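Side-chain contacts in ribonucleoside-diphosphate reductase subunit beta (Streptococcus sanguinis, PDB 4N83), which probably serves as the dimetal-binding, radical-generating small subunit of a class Ib reductase that turns ribonucleotides into deoxyribonucleotides for DNA synthesis: residues Leu64-Gln69 against Lys102-Ile107; Ser98-Ser103 against Lys185-Asp190; Lys57-Leu62 against Ser106-Leu111. All blocks are in the same frame, centred on the assembly; numbering follows the deposited sequence.

In the fold
The three contacts lie along the C-terminal half of helix 84-111, beginning beside a manganese site. Contact 2 sets this helix against helix 178-206 through H100 and D190; contacts 1 and 3 set it against helix 49-78. The centres of contacts 1 and 2 are about 8 Å apart. D66 and H100 belong to the same manganese site, and D66 OD1 packs 3.3 Å from H100 CB. Contact 3 is centred about 8 Å from contact 1 and farther from the metal: the side chain of F59 is about 12 Å from a manganese ion. It meets contact 1 at Y104, whose OH is 3.6 Å from L62 CB.

Contact 1 (Leu64-Gln69 against Lys102-Ile107); sequences LLDTLQ and KSYSSI. With MN (manganese (II) ion), chain J.
The ring of Y104 is met at its edge, not on a face, by the carboxylate of D66. OD2 of D66 lies in the plane of the phenol, while the carboxylate as a whole is turned 36° from it. The rest of the ring packs against F59, L62 and T63 of helix 49-78.

One hydrogen bond carries the contact: Y104 OH donates to D66 OD2 over 2.7 Å, and the hydroxyl meets that oxygen almost in line with its bond to CG. The rim carbon CE2 of Y104 comes to 3.3 Å from the same OD2, alongside the bond. The two side chains cross at about a right angle. Y104 gets there because its CG stands opposite the carbonyl carbon (chi1 -58°), which sends the long ring across to helix 49-78.

Aspartate suits its place because its two oxygens divide the work. OD1 binds a manganese ion at 2.1 Å, and OD2 takes the phenol. This second grip would help fix the rotation of the carboxylate, and it leaves Y104 OH 6.0 Å from the manganese, with D66 as the bridge. Tyrosine supplies both reach and a hydroxyl; it is the predicted active-site residue, consistent with the radical-bearing tyrosine beside the metal pair in class I reductases.

Both residues are buried in a ferritin-like helical bundle. E97 from helix 84-111, E157 from helix 148-160 and E191 from helix 178-206 bind the same manganese as D66. Helix 49-78 also faces the second subunit, where T67 OG1 is hydrogen-bonded to I8 N of that neighbouring chain, while helix 178-206 packs against Y104 through I184.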
# COMPACT_ATOMS: atom_id res chain seq x y z
N LEU A 64 -5.37 17.07 4.55
CA LEU A 64 -5.34 16.65 5.95
C LEU A 64 -6.02 15.29 6.14
O LEU A 64 -5.56 14.46 6.92
CB LEU A 64 -6.02 17.70 6.83
CG LEU A 64 -5.87 17.55 8.35
CD1 LEU A 64 -4.46 17.90 8.79
CD2 LEU A 64 -6.89 18.42 9.07
N LEU A 65 -7.12 15.08 5.41
CA LEU A 65 -7.93 13.87 5.56
C LEU A 65 -7.43 12.69 4.71
O LEU A 65 -7.70 11.54 5.05
CB LEU A 65 -9.39 14.17 5.24
CG LEU A 65 -10.03 15.28 6.08
CD1 LEU A 65 -11.37 15.69 5.49
CD2 LEU A 65 -10.19 14.83 7.53
N ASP A 66 -6.74 12.97 3.61
CA ASP A 66 -6.05 11.92 2.85
C ASP A 66 -4.76 11.48 3.55
O ASP A 66 -4.30 10.35 3.36
CB ASP A 66 -5.76 12.36 1.40
CG ASP A 66 -6.88 11.99 0.44
OD1 ASP A 66 -7.25 10.79 0.37
OD2 ASP A 66 -7.37 12.88 -0.28
N THR A 67 -4.19 12.38 4.35
CA THR A 67 -3.06 12.04 5.22
C THR A 67 -3.55 11.19 6.39
O THR A 67 -2.90 10.23 6.79
CB THR A 67 -2.37 13.30 5.78
OG1 THR A 67 -2.07 14.21 4.71
CG2 THR A 67 -1.08 12.94 6.51
N LEU A 68 -4.69 11.58 6.95
CA LEU A 68 -5.33 10.84 8.04
C LEU A 68 -5.61 9.39 7.65
O LEU A 68 -5.41 8.48 8.45
CB LEU A 68 -6.65 11.52 8.44
CG LEU A 68 -7.52 10.84 9.49
CD1 LEU A 68 -6.81 10.77 10.82
CD2 LEU A 68 -8.85 11.57 9.62
N GLN A 69 -6.07 9.19 6.42
CA GLN A 69 -6.43 7.86 5.93
C GLN A 69 -5.21 6.98 5.65
O GLN A 69 -5.19 5.80 6.02
CB GLN A 69 -7.30 7.96 4.66
CG GLN A 69 -8.72 8.46 4.91
CD GLN A 69 -9.60 7.40 5.55
OE1 GLN A 69 -10.40 6.75 4.88
NE2 GLN A 69 -9.47 7.23 6.86
N LYS A 102 -0.46 13.02 -1.76
CA LYS A 102 0.64 13.63 -2.52
C LYS A 102 0.13 14.49 -3.67
O LYS A 102 0.64 15.59 -3.90
CB LYS A 102 1.60 12.56 -3.05
CG LYS A 102 2.69 13.12 -3.96
CD LYS A 102 3.72 12.07 -4.34
CE LYS A 102 4.59 12.54 -5.49
NZ LYS A 102 5.33 13.79 -5.18
N SER A 103 -0.88 14.00 -4.39
CA SER A 103 -1.40 14.67 -5.59
C SER A 103 -1.71 16.16 -5.37
O SER A 103 -1.54 16.97 -6.28
CB SER A 103 -2.64 13.95 -6.12
OG SER A 103 -3.63 13.82 -5.11
N TYR A 104 -2.17 16.51 -4.17
CA TYR A 104 -2.45 17.90 -3.82
C TYR A 104 -1.18 18.76 -3.86
O TYR A 104 -1.23 19.91 -4.30
CB TYR A 104 -3.08 18.00 -2.43
CG TYR A 104 -4.36 17.23 -2.26
CD1 TYR A 104 -5.48 17.51 -3.05
CD2 TYR A 104 -4.47 16.21 -1.32
CE1 TYR A 104 -6.66 16.81 -2.89
CE2 TYR A 104 -5.65 15.50 -1.15
CZ TYR A 104 -6.74 15.80 -1.95
OH TYR A 104 -7.91 15.09 -1.79
N SER A 105 -0.07 18.21 -3.39
CA SER A 105 1.22 18.92 -3.38
C SER A 105 1.69 19.28 -4.79
O SER A 105 2.32 20.32 -4.99
CB SER A 105 2.29 18.10 -2.66
OG SER A 105 1.89 17.77 -1.34
N SER A 106 1.39 18.41 -5.76
CA SER A 106 1.71 18.67 -7.17
C SER A 106 0.87 19.80 -7.76
O SER A 106 1.33 20.55 -8.62
CB SER A 106 1.52 17.40 -8.00
OG SER A 106 2.35 16.36 -7.53
N ILE A 107 -0.38 19.91 -7.29
CA ILE A 107 -1.26 21.00 -7.69
C ILE A 107 -0.72 22.33 -7.17
O ILE A 107 -0.67 23.32 -7.91
CB ILE A 107 -2.70 20.80 -7.17
CG1 ILE A 107 -3.35 19.57 -7.82
CG2 ILE A 107 -3.56 22.04 -7.44
CD1 ILE A 107 -4.60 19.09 -7.12
MN MN J . -8.72 9.37 -0.18

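Contact 2 (Ser98-Ser103 against Lys185-Asp190); sequences SVHAKS and KLIIRD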
# COMPACT_ATOMS: atom_id res chain seq x y z
N SER A 98 -2.19 7.47 0.05
CA SER A 98 -0.97 8.29 0.06
C SER A 98 -0.78 9.03 -1.26
O SER A 98 -0.28 10.16 -1.27
CB SER A 98 0.27 7.44 0.37
OG SER A 98 0.48 7.31 1.77
N VAL A 99 -1.16 8.40 -2.37
CA VAL A 99 -1.10 9.03 -3.68
C VAL A 99 -2.07 10.22 -3.73
O VAL A 99 -1.74 11.26 -4.30
CB VAL A 99 -1.43 8.04 -4.83
CG1 VAL A 99 -1.51 8.77 -6.17
CG2 VAL A 99 -0.38 6.94 -4.89
N HIS A 100 -3.24 10.04 -3.13
CA HIS A 100 -4.22 11.12 -3.03
C HIS A 100 -3.67 12.29 -2.21
O HIS A 100 -3.84 13.45 -2.57
CB HIS A 100 -5.53 10.63 -2.40
CG HIS A 100 -6.20 9.53 -3.16
ND1 HIS A 100 -7.22 8.77 -2.62
CD2 HIS A 100 -5.99 9.04 -4.40
CE1 HIS A 100 -7.61 7.87 -3.51
NE2 HIS A 100 -6.88 8.01 -4.59
N ALA A 101 -2.99 11.96 -1.11
CA ALA A 101 -2.37 12.97 -0.25
C ALA A 101 -1.26 13.74 -0.98
O ALA A 101 -1.15 14.96 -0.84
CB ALA A 101 -1.83 12.33 1.01
N LYS A 102 -0.46 13.02 -1.76
CA LYS A 102 0.64 13.63 -2.52
C LYS A 102 0.13 14.49 -3.67
O LYS A 102 0.64 15.59 -3.90
CB LYS A 102 1.60 12.56 -3.05
CG LYS A 102 2.69 13.12 -3.96
CD LYS A 102 3.72 12.07 -4.34
CE LYS A 102 4.59 12.54 -5.49
NZ LYS A 102 5.33 13.79 -5.18
N SER A 103 -0.88 14.00 -4.39
CA SER A 103 -1.40 14.67 -5.59
C SER A 103 -1.71 16.16 -5.37
O SER A 103 -1.54 16.97 -6.28
CB SER A 103 -2.64 13.95 -6.12
OG SER A 103 -3.63 13.82 -5.11
N LYS A 185 -10.74 14.07 -10.26
CA LYS A 185 -11.64 13.11 -10.90
C LYS A 185 -11.19 11.67 -10.63
O LYS A 185 -12.01 10.80 -10.32
CB LYS A 185 -11.68 13.35 -12.41
CG LYS A 185 -12.85 12.71 -13.15
CD LYS A 185 -13.98 13.69 -13.38
CE LYS A 185 -15.06 13.09 -14.26
NZ LYS A 185 -15.93 12.13 -13.52
N LEU A 186 -9.88 11.43 -10.74
CA LEU A 186 -9.29 10.12 -10.48
C LEU A 186 -9.42 9.71 -9.02
O LEU A 186 -9.62 8.53 -8.72
CB LEU A 186 -7.82 10.11 -10.90
CG LEU A 186 -7.54 10.21 -12.40
CD1 LEU A 186 -6.12 10.70 -12.66
CD2 LEU A 186 -7.79 8.88 -13.10
N ILE A 187 -9.29 10.67 -8.11
CA ILE A 187 -9.42 10.42 -6.67
C ILE A 187 -10.83 9.93 -6.32
O ILE A 187 -11.00 9.00 -5.53
CB ILE A 187 -9.07 11.67 -5.83
CG1 ILE A 187 -7.57 11.97 -5.94
CG2 ILE A 187 -9.46 11.47 -4.36
CD1 ILE A 187 -7.18 13.37 -5.52
N ILE A 188 -11.84 10.57 -6.92
CA ILE A 188 -13.24 10.19 -6.72
C ILE A 188 -13.51 8.79 -7.29
O ILE A 188 -14.30 8.03 -6.72
CB ILE A 188 -14.20 11.22 -7.36
CG1 ILE A 188 -14.05 12.59 -6.68
CG2 ILE A 188 -15.65 10.75 -7.27
CD1 ILE A 188 -14.52 13.75 -7.52
N ARG A 189 -12.87 8.45 -8.40
CA ARG A 189 -13.00 7.12 -8.99
C ARG A 189 -12.51 6.03 -8.04
O ARG A 189 -13.13 4.97 -7.93
CB ARG A 189 -12.24 7.03 -10.32
CG ARG A 189 -12.54 5.77 -11.12
CD ARG A 189 -11.74 5.71 -12.41
NE ARG A 189 -10.32 5.43 -12.19
CZ ARG A 189 -9.40 5.38 -13.14
NH1 ARG A 189 -9.73 5.57 -14.42
NH2 ARG A 189 -8.13 5.12 -12.83
N ASP A 190 -11.40 6.29 -7.36
CA ASP A 190 -10.86 5.36 -6.36
C ASP A 190 -11.73 5.30 -5.12
O ASP A 190 -12.02 4.21 -4.62
CB ASP A 190 -9.42 5.74 -5.96
CG ASP A 190 -8.40 5.37 -7.02
OD1 ASP A 190 -8.61 4.39 -7.76
OD2 ASP A 190 -7.36 6.06 -7.09
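D190 OD2 is gripped twice, by H100 NE2 across the contact and by the indole NE1 of W30. The histidine bond is long, 3.2 Å from H100 NE2 to D190 OD2, but straight, with an N-H...O angle of 171°. The carboxylate oxygen lies in the imidazole plane and offers its anti lone pair, and the two flat groups are nearly coplanar.

I187, one turn before D190, completes the setting. Its CG2 sits almost straight above the centre of the H100 ring, 4.0 Å from the centroid, a CH-pi contact. Its CG1 rests 3.7 Å from H100 CD2. The side chains of H100 and I187 lie alongside, pointing opposite ways. A beta-branched residue suits this place: one branch covers the ring while the other carries CD1 on to S103 OG, 3.6 Å away. With OG tucked between the backbone N and carbonyl carbon (chi1 55°), S103 turns its hydroxyl back on H100 O, 2.6 Å off, a hydrogen bond that satisfies the hydroxyl within its own helix.

The two helix segments run antiparallel at 161°, their axes 10.8 Å apart. Held at its edge and over one face, the imidazole keeps ND1 turned to the manganese site, to which H100 belongs. D190 is thus a second-shell residue that probably polarises the ring, and the W30-D190-H100 chain is consistent with the proposed Trp-Asp-His electron-transfer route of class I small subunits.

Contact 3 (Lys57-Leu62 against Ser106-Leu111); sequences KVFGGL and SIFSTL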
# COMPACT_ATOMS: atom_id res chain seq x y z
N LYS A 57 -7.49 26.47 0.16
CA LYS A 57 -8.13 26.07 1.41
C LYS A 57 -8.91 24.76 1.26
O LYS A 57 -9.04 24.00 2.22
CB LYS A 57 -9.06 27.17 1.91
CG LYS A 57 -8.35 28.41 2.43
CD LYS A 57 -9.34 29.42 2.99
CE LYS A 57 -8.63 30.51 3.79
NZ LYS A 57 -9.59 31.51 4.33
N VAL A 58 -9.43 24.52 0.07
CA VAL A 58 -10.20 23.31 -0.23
C VAL A 58 -9.28 22.09 -0.31
O VAL A 58 -9.47 21.13 0.43
CB VAL A 58 -11.01 23.47 -1.54
CG1 VAL A 58 -11.38 22.12 -2.14
CG2 VAL A 58 -12.27 24.29 -1.27
N PHE A 59 -8.30 22.14 -1.21
CA PHE A 59 -7.38 21.01 -1.40
C PHE A 59 -6.57 20.75 -0.13
O PHE A 59 -6.42 19.60 0.28
CB PHE A 59 -6.44 21.25 -2.58
CG PHE A 59 -7.12 21.31 -3.92
CD1 PHE A 59 -8.11 20.39 -4.26
CD2 PHE A 59 -6.76 22.27 -4.85
CE1 PHE A 59 -8.73 20.44 -5.50
CE2 PHE A 59 -7.38 22.33 -6.09
CZ PHE A 59 -8.36 21.41 -6.42
N GLY A 60 -6.06 21.82 0.48
CA GLY A 60 -5.30 21.72 1.72
C GLY A 60 -6.09 21.07 2.85
O GLY A 60 -5.53 20.33 3.66
N GLY A 61 -7.38 21.38 2.93
CA GLY A 61 -8.27 20.78 3.93
C GLY A 61 -8.48 19.29 3.70
O GLY A 61 -8.53 18.51 4.65
N LEU A 62 -8.61 18.91 2.43
CA LEU A 62 -8.74 17.51 2.04
C LEU A 62 -7.42 16.76 2.21
O LEU A 62 -7.41 15.58 2.55
CB LEU A 62 -9.22 17.39 0.59
CG LEU A 62 -10.59 17.99 0.27
CD1 LEU A 62 -10.78 18.08 -1.24
CD2 LEU A 62 -11.72 17.19 0.91
N SER A 106 1.39 18.41 -5.76
CA SER A 106 1.71 18.67 -7.17
C SER A 106 0.87 19.80 -7.76
O SER A 106 1.33 20.55 -8.62
CB SER A 106 1.52 17.40 -8.00
OG SER A 106 2.35 16.36 -7.53
N ILE A 107 -0.38 19.91 -7.29
CA ILE A 107 -1.26 21.00 -7.69
C ILE A 107 -0.72 22.33 -7.17
O ILE A 107 -0.67 23.32 -7.91
CB ILE A 107 -2.70 20.80 -7.17
CG1 ILE A 107 -3.35 19.57 -7.82
CG2 ILE A 107 -3.56 22.04 -7.44
CD1 ILE A 107 -4.60 19.09 -7.12
N PHE A 108 -0.32 22.34 -5.90
CA PHE A 108 0.21 23.55 -5.27
C PHE A 108 1.53 24.00 -5.90
O PHE A 108 1.76 25.20 -6.05
CB PHE A 108 0.42 23.34 -3.76
CG PHE A 108 -0.82 22.96 -3.00
CD1 PHE A 108 -2.02 23.63 -3.20
CD2 PHE A 108 -0.78 21.94 -2.05
CE1 PHE A 108 -3.16 23.28 -2.49
CE2 PHE A 108 -1.91 21.59 -1.33
CZ PHE A 108 -3.10 22.26 -1.55
N SER A 109 2.38 23.04 -6.27
CA SER A 109 3.69 23.35 -6.83
C SER A 109 3.61 24.12 -8.14
O SER A 109 4.34 25.09 -8.34
CB SER A 109 4.49 22.06 -7.05
OG SER A 109 4.73 21.40 -5.82
N THR A 110 2.71 23.70 -9.03
CA THR A 110 2.55 24.33 -10.33
C THR A 110 1.84 25.68 -10.21
O THR A 110 2.34 26.70 -10.68
CB THR A 110 1.75 23.44 -11.31
OG1 THR A 110 2.20 22.08 -11.19
CG2 THR A 110 1.93 23.91 -12.75
N LEU A 111 0.67 25.68 -9.57
CA LEU A 111 -0.16 26.88 -9.44
C LEU A 111 0.47 27.93 -8.53
O LEU A 111 0.65 29.08 -8.93
CB LEU A 111 -1.56 26.52 -8.92
CG LEU A 111 -2.59 26.02 -9.93
CD1 LEU A 111 -2.10 24.79 -10.69
CD2 LEU A 111 -3.91 25.73 -9.23
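F108 and F59 meet where this contact is tightest: CZ of F108 comes to 3.6 Å from F59 CB. The same CZ lies 3.6 Å from the backbone N of G60, which is in the plane of the F108 ring at its edge. At G60 the ring edge thus meets backbone atoms, with no side chain of G60 between them. F108 is not aimed at helix 49-78 from its root, yet its flat, stiff side chain is long enough for the end to arrive there: with CG swung beside the backbone N (chi1 -59°), the ring extends to G60.

I107 fills the next position. It crosses F59 at about a right angle, with CD1 over one face of the ring and CG2 4.1 Å from F59 CE2. Between side chains the contact is apolar, suited to a buried seam between helices.

Farther round helix 84-111 the packing gives way to polar residues. S109 is exposed, and S106 and T110 partly so. The short hydroxyl side chains of T110 and S109 fit here because they can bond to their own helix: T110 OG1 donates to S106 O over 3.1 Å. S109 OG lies within hydrogen-bonding reach of both S105 O and N11 OD1 of the second subunit, whereas S106 OG is hydrogen-bonded to D32.

The segments 57-62 and 106-111 are antiparallel at 151°, with axes 11.2 Å apart. Helix 178-206 lies against both, through V180 on F59 and I107, making a three-helix junction; helix 211-240 touches V58 through Y240, and W44 of helix 41-44 packs on L111.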